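Local coordinates for protein kojibiose phosphorylase (Gut metagenome, PDB 6W0P) that is a phosphorylase of glycoside hydrolase family 65, with an N-terminal beta-sandwich-like domain and a helical catalytic domain, at residues 291-303 with 314-326. Sequence-based numbering, arbitrary orientation.
Sequences KFFNHFYQKSDIL and IRYCLFQMIQAYH
Ile322 pushes its branched side chain in among the phenylalanines of helix 291-300. Its CG2 meets the edge of the Phe292 ring, 3.6 Å from CE1, while its CD1 rests against CB of Phe296; a beta-branched residue fills such a niche in two directions at once. Phe292, its CG anti to the backbone N, reaches onward and sets its edge over a face of the His326 imidazole, a T-shaped pair with planes at 87°. Phe293 and Phe319 lie nearly parallel but slid apart, with little overlap, touching where CZ of Phe293 comes 3.4 Å from CE1 of Phe319. Tyr297 lays its OH at the edge of the Phe319 ring and hydrogen-bonds the carbonyl of Leu119, so the phenol suits a border between apolar and polar surroundings. Arg315, bent at chi3, grips the Asp301 carboxylate side-on in a salt bridge, its NE and NH2 matching the two oxygens. NH2 to OD2 of Asp301 is 2.8 Å; NH1 donates to the carbonyl of Pro13. This aromatic-rich packing joins helix 282-300 to helix 308-324 of the catalytic domain; helix 666-680 packs on Ile302 and Ile314, helix 351-361 on Leu318, and Leu303's backbone hydrogen-bonds Gln704 in antiparallel strand 702-709.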
loop_
_atom_site.group_PDB
_atom_site.type_symbol
_atom_site.label_atom_id
_atom_site.label_comp_id
_atom_site.label_asym_id
_atom_site.label_seq_id
_atom_site.Cartn_x
_atom_site.Cartn_y
_atom_site.Cartn_z
ATOM N N LYS A 291 47.880 -14.176 5.286
ATOM C CA LYS A 291 47.936 -15.617 4.922
ATOM C C LYS A 291 46.553 -16.041 4.401
ATOM O O LYS A 291 46.497 -16.727 3.379
ATOM C CB LYS A 291 48.383 -16.465 6.115
ATOM C CG LYS A 291 49.181 -17.716 5.772
ATOM C CD LYS A 291 49.082 -18.769 6.857
ATOM C CE LYS A 291 47.780 -19.553 6.811
ATOM N NZ LYS A 291 47.963 -20.873 6.147
ATOM N N PHE A 292 45.471 -15.609 5.060
ATOM C CA PHE A 292 44.076 -15.866 4.613
ATOM C C PHE A 292 43.805 -15.201 3.255
ATOM O O PHE A 292 43.265 -15.880 2.379
ATOM C CB PHE A 292 43.080 -15.356 5.644
ATOM C CG PHE A 292 41.641 -15.433 5.212
ATOM C CD1 PHE A 292 41.095 -14.458 4.386
ATOM C CD2 PHE A 292 40.828 -16.459 5.661
ATOM C CE1 PHE A 292 39.761 -14.514 4.023
ATOM C CE2 PHE A 292 39.492 -16.505 5.296
ATOM C CZ PHE A 292 38.960 -15.530 4.485
ATOM N N PHE A 293 44.150 -13.921 3.065
ATOM C CA PHE A 293 43.871 -13.217 1.785
ATOM C C PHE A 293 44.746 -13.773 0.647
ATOM O O PHE A 293 44.250 -13.789 -0.513
ATOM C CB PHE A 293 44.017 -11.705 1.946
ATOM C CG PHE A 293 42.828 -11.064 2.607
ATOM C CD1 PHE A 293 41.645 -10.903 1.904
ATOM C CD2 PHE A 293 42.897 -10.627 3.920
ATOM C CE1 PHE A 293 40.549 -10.302 2.498
ATOM C CE2 PHE A 293 41.802 -10.046 4.520
ATOM C CZ PHE A 293 40.626 -9.901 3.816
ATOM N N ASN A 294 46.001 -14.154 0.917
ATOM C CA ASN A 294 46.919 -14.696 -0.117
ATOM C C ASN A 294 46.256 -15.925 -0.755
ATOM O O ASN A 294 46.259 -16.027 -1.971
ATOM C CB ASN A 294 48.290 -15.096 0.424
ATOM C CG ASN A 294 49.187 -13.927 0.771
ATOM O OD1 ASN A 294 48.949 -12.787 0.366
ATOM N ND2 ASN A 294 50.224 -14.202 1.545
ATOM N N HIS A 295 45.705 -16.822 0.064
ATOM C CA HIS A 295 44.973 -18.033 -0.388
ATOM C C HIS A 295 43.848 -17.612 -1.346
ATOM O O HIS A 295 43.792 -18.182 -2.452
ATOM C CB HIS A 295 44.496 -18.839 0.827
ATOM C CG HIS A 295 43.584 -19.961 0.478
ATOM N ND1 HIS A 295 44.058 -21.213 0.103
ATOM C CD2 HIS A 295 42.236 -20.018 0.416
ATOM C CE1 HIS A 295 43.028 -22.004 -0.137
ATOM N NE2 HIS A 295 41.903 -21.288 0.031
ATOM N N PHE A 296 43.001 -16.641 -0.961
ATOM C CA PHE A 296 41.824 -16.230 -1.772
ATOM C C PHE A 296 42.303 -15.510 -3.036
ATOM O O PHE A 296 41.622 -15.718 -4.057
ATOM C CB PHE A 296 40.761 -15.493 -0.944
ATOM C CG PHE A 296 39.931 -16.457 -0.118
ATOM C CD1 PHE A 296 40.202 -16.670 1.230
ATOM C CD2 PHE A 296 38.944 -17.237 -0.715
ATOM C CE1 PHE A 296 39.480 -17.600 1.962
ATOM C CE2 PHE A 296 38.232 -18.174 0.014
ATOM C CZ PHE A 296 38.502 -18.357 1.352
ATOM N N TYR A 297 43.432 -14.779 -3.010
ATOM C CA TYR A 297 43.925 -14.063 -4.212
ATOM C C TYR A 297 44.554 -15.095 -5.175
ATOM O O TYR A 297 44.403 -14.906 -6.403
ATOM C CB TYR A 297 44.805 -12.855 -3.861
ATOM C CG TYR A 297 44.041 -11.651 -3.343
ATOM C CD1 TYR A 297 44.304 -11.133 -2.085
ATOM C CD2 TYR A 297 43.018 -11.043 -4.072
ATOM C CE1 TYR A 297 43.606 -10.046 -1.584
ATOM C CE2 TYR A 297 42.313 -9.950 -3.590
ATOM C CZ TYR A 297 42.616 -9.444 -2.341
ATOM O OH TYR A 297 41.951 -8.382 -1.824
ATOM N N GLN A 298 45.168 -16.167 -4.654
ATOM C CA GLN A 298 45.752 -17.272 -5.458
ATOM C C GLN A 298 44.624 -17.991 -6.219
ATOM O O GLN A 298 44.904 -18.526 -7.319
ATOM C CB GLN A 298 46.500 -18.295 -4.593
ATOM C CG GLN A 298 47.886 -17.852 -4.160
ATOM C CD GLN A 298 48.773 -17.437 -5.311
ATOM O OE1 GLN A 298 48.790 -18.078 -6.372
ATOM N NE2 GLN A 298 49.533 -16.362 -5.106
ATOM N N LYS A 299 43.416 -17.998 -5.647
ATOM C CA LYS A 299 42.247 -18.712 -6.196
ATOM C C LYS A 299 41.500 -17.812 -7.192
ATOM O O LYS A 299 40.961 -18.366 -8.181
ATOM C CB LYS A 299 41.393 -19.284 -5.059
ATOM C CG LYS A 299 41.971 -20.569 -4.453
ATOM C CD LYS A 299 41.015 -21.396 -3.637
ATOM C CE LYS A 299 40.289 -20.577 -2.581
ATOM N NZ LYS A 299 39.301 -21.370 -1.774
ATOM N N SER A 300 41.477 -16.493 -6.999
ATOM C CA SER A 300 40.464 -15.652 -7.677
ATOM C C SER A 300 40.978 -14.288 -8.151
ATOM O O SER A 300 40.158 -13.592 -8.813
ATOM C CB SER A 300 39.249 -15.508 -6.793
ATOM O OG SER A 300 38.793 -16.783 -6.345
ATOM N N ASP A 301 42.236 -13.901 -7.881
ATOM C CA ASP A 301 42.717 -12.525 -8.208
ATOM C C ASP A 301 42.515 -12.278 -9.705
ATOM O O ASP A 301 42.652 -13.225 -10.479
ATOM C CB ASP A 301 44.175 -12.264 -7.824
ATOM C CG ASP A 301 44.518 -10.789 -7.834
ATOM O OD1 ASP A 301 43.690 -9.985 -7.362
ATOM O OD2 ASP A 301 45.607 -10.447 -8.335
ATOM N N ILE A 302 42.113 -11.063 -10.077
ATOM C CA ILE A 302 41.998 -10.630 -11.493
ATOM C C ILE A 302 43.029 -9.532 -11.755
ATOM O O ILE A 302 43.074 -8.588 -10.963
ATOM C CB ILE A 302 40.571 -10.161 -11.800
ATOM C CG1 ILE A 302 39.579 -11.309 -11.671
ATOM C CG2 ILE A 302 40.502 -9.486 -13.159
ATOM C CD1 ILE A 302 38.207 -10.899 -12.047
ATOM N N LEU A 303 43.833 -9.680 -12.807
ATOM C CA LEU A 303 44.815 -8.657 -13.222
ATOM C C LEU A 303 44.197 -7.870 -14.366
ATOM O O LEU A 303 43.606 -8.489 -15.252
ATOM C CB LEU A 303 46.120 -9.301 -13.685
ATOM C CG LEU A 303 46.919 -10.087 -12.653
ATOM C CD1 LEU A 303 48.208 -10.612 -13.283
ATOM C CD2 LEU A 303 47.259 -9.215 -11.477
ATOM N N ILE A 314 38.489 -3.737 -9.446
ATOM C CA ILE A 314 38.193 -5.197 -9.418
ATOM C C ILE A 314 38.769 -5.820 -8.133
ATOM O O ILE A 314 38.123 -6.722 -7.563
ATOM C CB ILE A 314 38.676 -5.941 -10.674
ATOM C CG1 ILE A 314 38.070 -7.338 -10.709
ATOM C CG2 ILE A 314 40.195 -5.998 -10.787
ATOM C CD1 ILE A 314 36.576 -7.353 -10.539
ATOM N N ARG A 315 39.952 -5.401 -7.701
ATOM C CA ARG A 315 40.583 -6.031 -6.519
ATOM C C ARG A 315 39.818 -5.574 -5.274
ATOM O O ARG A 315 39.582 -6.397 -4.375
ATOM C CB ARG A 315 42.086 -5.752 -6.499
ATOM C CG ARG A 315 42.804 -6.730 -5.586
ATOM C CD ARG A 315 44.297 -6.575 -5.670
ATOM N NE ARG A 315 44.848 -7.335 -6.771
ATOM C CZ ARG A 315 45.608 -6.857 -7.749
ATOM N NH1 ARG A 315 45.899 -5.561 -7.825
ATOM N NH2 ARG A 315 46.057 -7.702 -8.664
ATOM N N TYR A 316 39.331 -4.334 -5.277
ATOM C CA TYR A 316 38.459 -3.859 -4.184
ATOM C C TYR A 316 37.221 -4.764 -4.131
ATOM O O TYR A 316 36.843 -5.214 -3.013
ATOM C CB TYR A 316 38.122 -2.368 -4.343
ATOM C CG TYR A 316 37.167 -1.882 -3.290
ATOM C CD1 TYR A 316 37.589 -1.634 -1.994
ATOM C CD2 TYR A 316 35.823 -1.744 -3.568
ATOM C CE1 TYR A 316 36.701 -1.228 -1.013
ATOM C CE2 TYR A 316 34.927 -1.314 -2.609
ATOM C CZ TYR A 316 35.363 -1.068 -1.320
ATOM O OH TYR A 316 34.457 -0.687 -0.380
ATOM N N CYS A 317 36.567 -4.980 -5.284
ATOM C CA CYS A 317 35.334 -5.816 -5.407
ATOM C C CYS A 317 35.606 -7.242 -4.901
ATOM O O CYS A 317 34.826 -7.738 -4.076
ATOM C CB CYS A 317 34.814 -5.865 -6.843
ATOM S SG CYS A 317 34.150 -4.281 -7.424
ATOM N N LEU A 318 36.689 -7.880 -5.337
ATOM C CA LEU A 318 37.054 -9.231 -4.846
ATOM C C LEU A 318 37.245 -9.180 -3.311
ATOM O O LEU A 318 36.771 -10.107 -2.613
ATOM C CB LEU A 318 38.297 -9.758 -5.568
ATOM C CG LEU A 318 38.147 -9.897 -7.084
ATOM C CD1 LEU A 318 39.320 -10.651 -7.685
ATOM C CD2 LEU A 318 36.840 -10.582 -7.460
ATOM N N PHE A 319 37.891 -8.133 -2.810
ATOM C CA PHE A 319 38.158 -7.969 -1.360
ATOM C C PHE A 319 36.840 -8.009 -0.586
ATOM O O PHE A 319 36.752 -8.765 0.404
ATOM C CB PHE A 319 38.973 -6.703 -1.103
ATOM C CG PHE A 319 39.196 -6.433 0.362
ATOM C CD1 PHE A 319 40.230 -7.054 1.035
ATOM C CD2 PHE A 319 38.346 -5.601 1.059
ATOM C CE1 PHE A 319 40.419 -6.830 2.387
ATOM C CE2 PHE A 319 38.551 -5.359 2.407
ATOM C CZ PHE A 319 39.577 -5.980 3.070
ATOM N N GLN A 320 35.849 -7.223 -1.012
ATOM C CA GLN A 320 34.516 -7.140 -0.348
ATOM C C GLN A 320 33.728 -8.457 -0.481
ATOM O O GLN A 320 32.916 -8.771 0.428
ATOM C CB GLN A 320 33.713 -5.962 -0.907
ATOM C CG GLN A 320 34.279 -4.601 -0.518
ATOM C CD GLN A 320 34.330 -4.391 0.983
ATOM O OE1 GLN A 320 33.743 -5.140 1.775
ATOM N NE2 GLN A 320 35.047 -3.359 1.389
ATOM N N MET A 321 33.893 -9.182 -1.583
ATOM C CA MET A 321 33.206 -10.483 -1.783
ATOM C C MET A 321 33.757 -11.466 -0.749
ATOM O O MET A 321 32.970 -12.199 -0.188
ATOM C CB MET A 321 33.402 -11.070 -3.189
ATOM C CG MET A 321 32.690 -10.303 -4.309
ATOM S SD MET A 321 30.900 -10.356 -4.149
ATOM C CE MET A 321 30.594 -11.984 -4.834
ATOM N N ILE A 322 35.062 -11.462 -0.528
ATOM C CA ILE A 322 35.758 -12.392 0.406
ATOM C C ILE A 322 35.360 -11.995 1.841
ATOM O O ILE A 322 35.194 -12.895 2.704
ATOM C CB ILE A 322 37.294 -12.385 0.149
ATOM C CG1 ILE A 322 37.632 -12.907 -1.260
ATOM C CG2 ILE A 322 37.984 -13.211 1.211
ATOM C CD1 ILE A 322 39.045 -12.572 -1.843
ATOM N N GLN A 323 35.194 -10.698 2.097
ATOM C CA GLN A 323 34.770 -10.150 3.422
ATOM C C GLN A 323 33.310 -10.511 3.706
ATOM O O GLN A 323 32.992 -10.846 4.873
ATOM C CB GLN A 323 34.950 -8.632 3.483
ATOM C CG GLN A 323 36.401 -8.201 3.691
ATOM C CD GLN A 323 36.537 -6.860 4.367
ATOM O OE1 GLN A 323 37.328 -6.713 5.283
ATOM N NE2 GLN A 323 35.766 -5.885 3.923
ATOM N N ALA A 324 32.465 -10.483 2.681
ATOM C CA ALA A 324 31.015 -10.731 2.827
ATOM C C ALA A 324 30.730 -12.187 3.229
ATOM O O ALA A 324 29.778 -12.398 3.994
ATOM C CB ALA A 324 30.311 -10.366 1.546
ATOM N N TYR A 325 31.470 -13.163 2.693
ATOM C CA TYR A 325 31.175 -14.608 2.896
ATOM C C TYR A 325 32.408 -15.475 2.630
ATOM O O TYR A 325 33.069 -15.283 1.609
ATOM C CB TYR A 325 30.064 -15.043 1.944
ATOM C CG TYR A 325 29.141 -16.087 2.510
ATOM C CD1 TYR A 325 28.207 -15.740 3.457
ATOM C CD2 TYR A 325 29.210 -17.413 2.125
ATOM C CE1 TYR A 325 27.366 -16.680 4.013
ATOM C CE2 TYR A 325 28.369 -18.375 2.676
ATOM C CZ TYR A 325 27.428 -18.004 3.619
ATOM O OH TYR A 325 26.546 -18.908 4.150
ATOM N N HIS A 326 32.706 -16.435 3.501
ATOM C CA HIS A 326 33.787 -17.417 3.210
ATOM C C HIS A 326 33.433 -18.815 3.730
ATOM O O HIS A 326 34.346 -19.636 3.805
ATOM C CB HIS A 326 35.131 -16.900 3.738
ATOM C CG HIS A 326 35.228 -16.830 5.231
ATOM N ND1 HIS A 326 34.777 -15.752 5.951
ATOM C CD2 HIS A 326 35.748 -17.698 6.132
ATOM C CE1 HIS A 326 35.007 -15.965 7.239
ATOM N NE2 HIS A 326 35.602 -17.151 7.382
#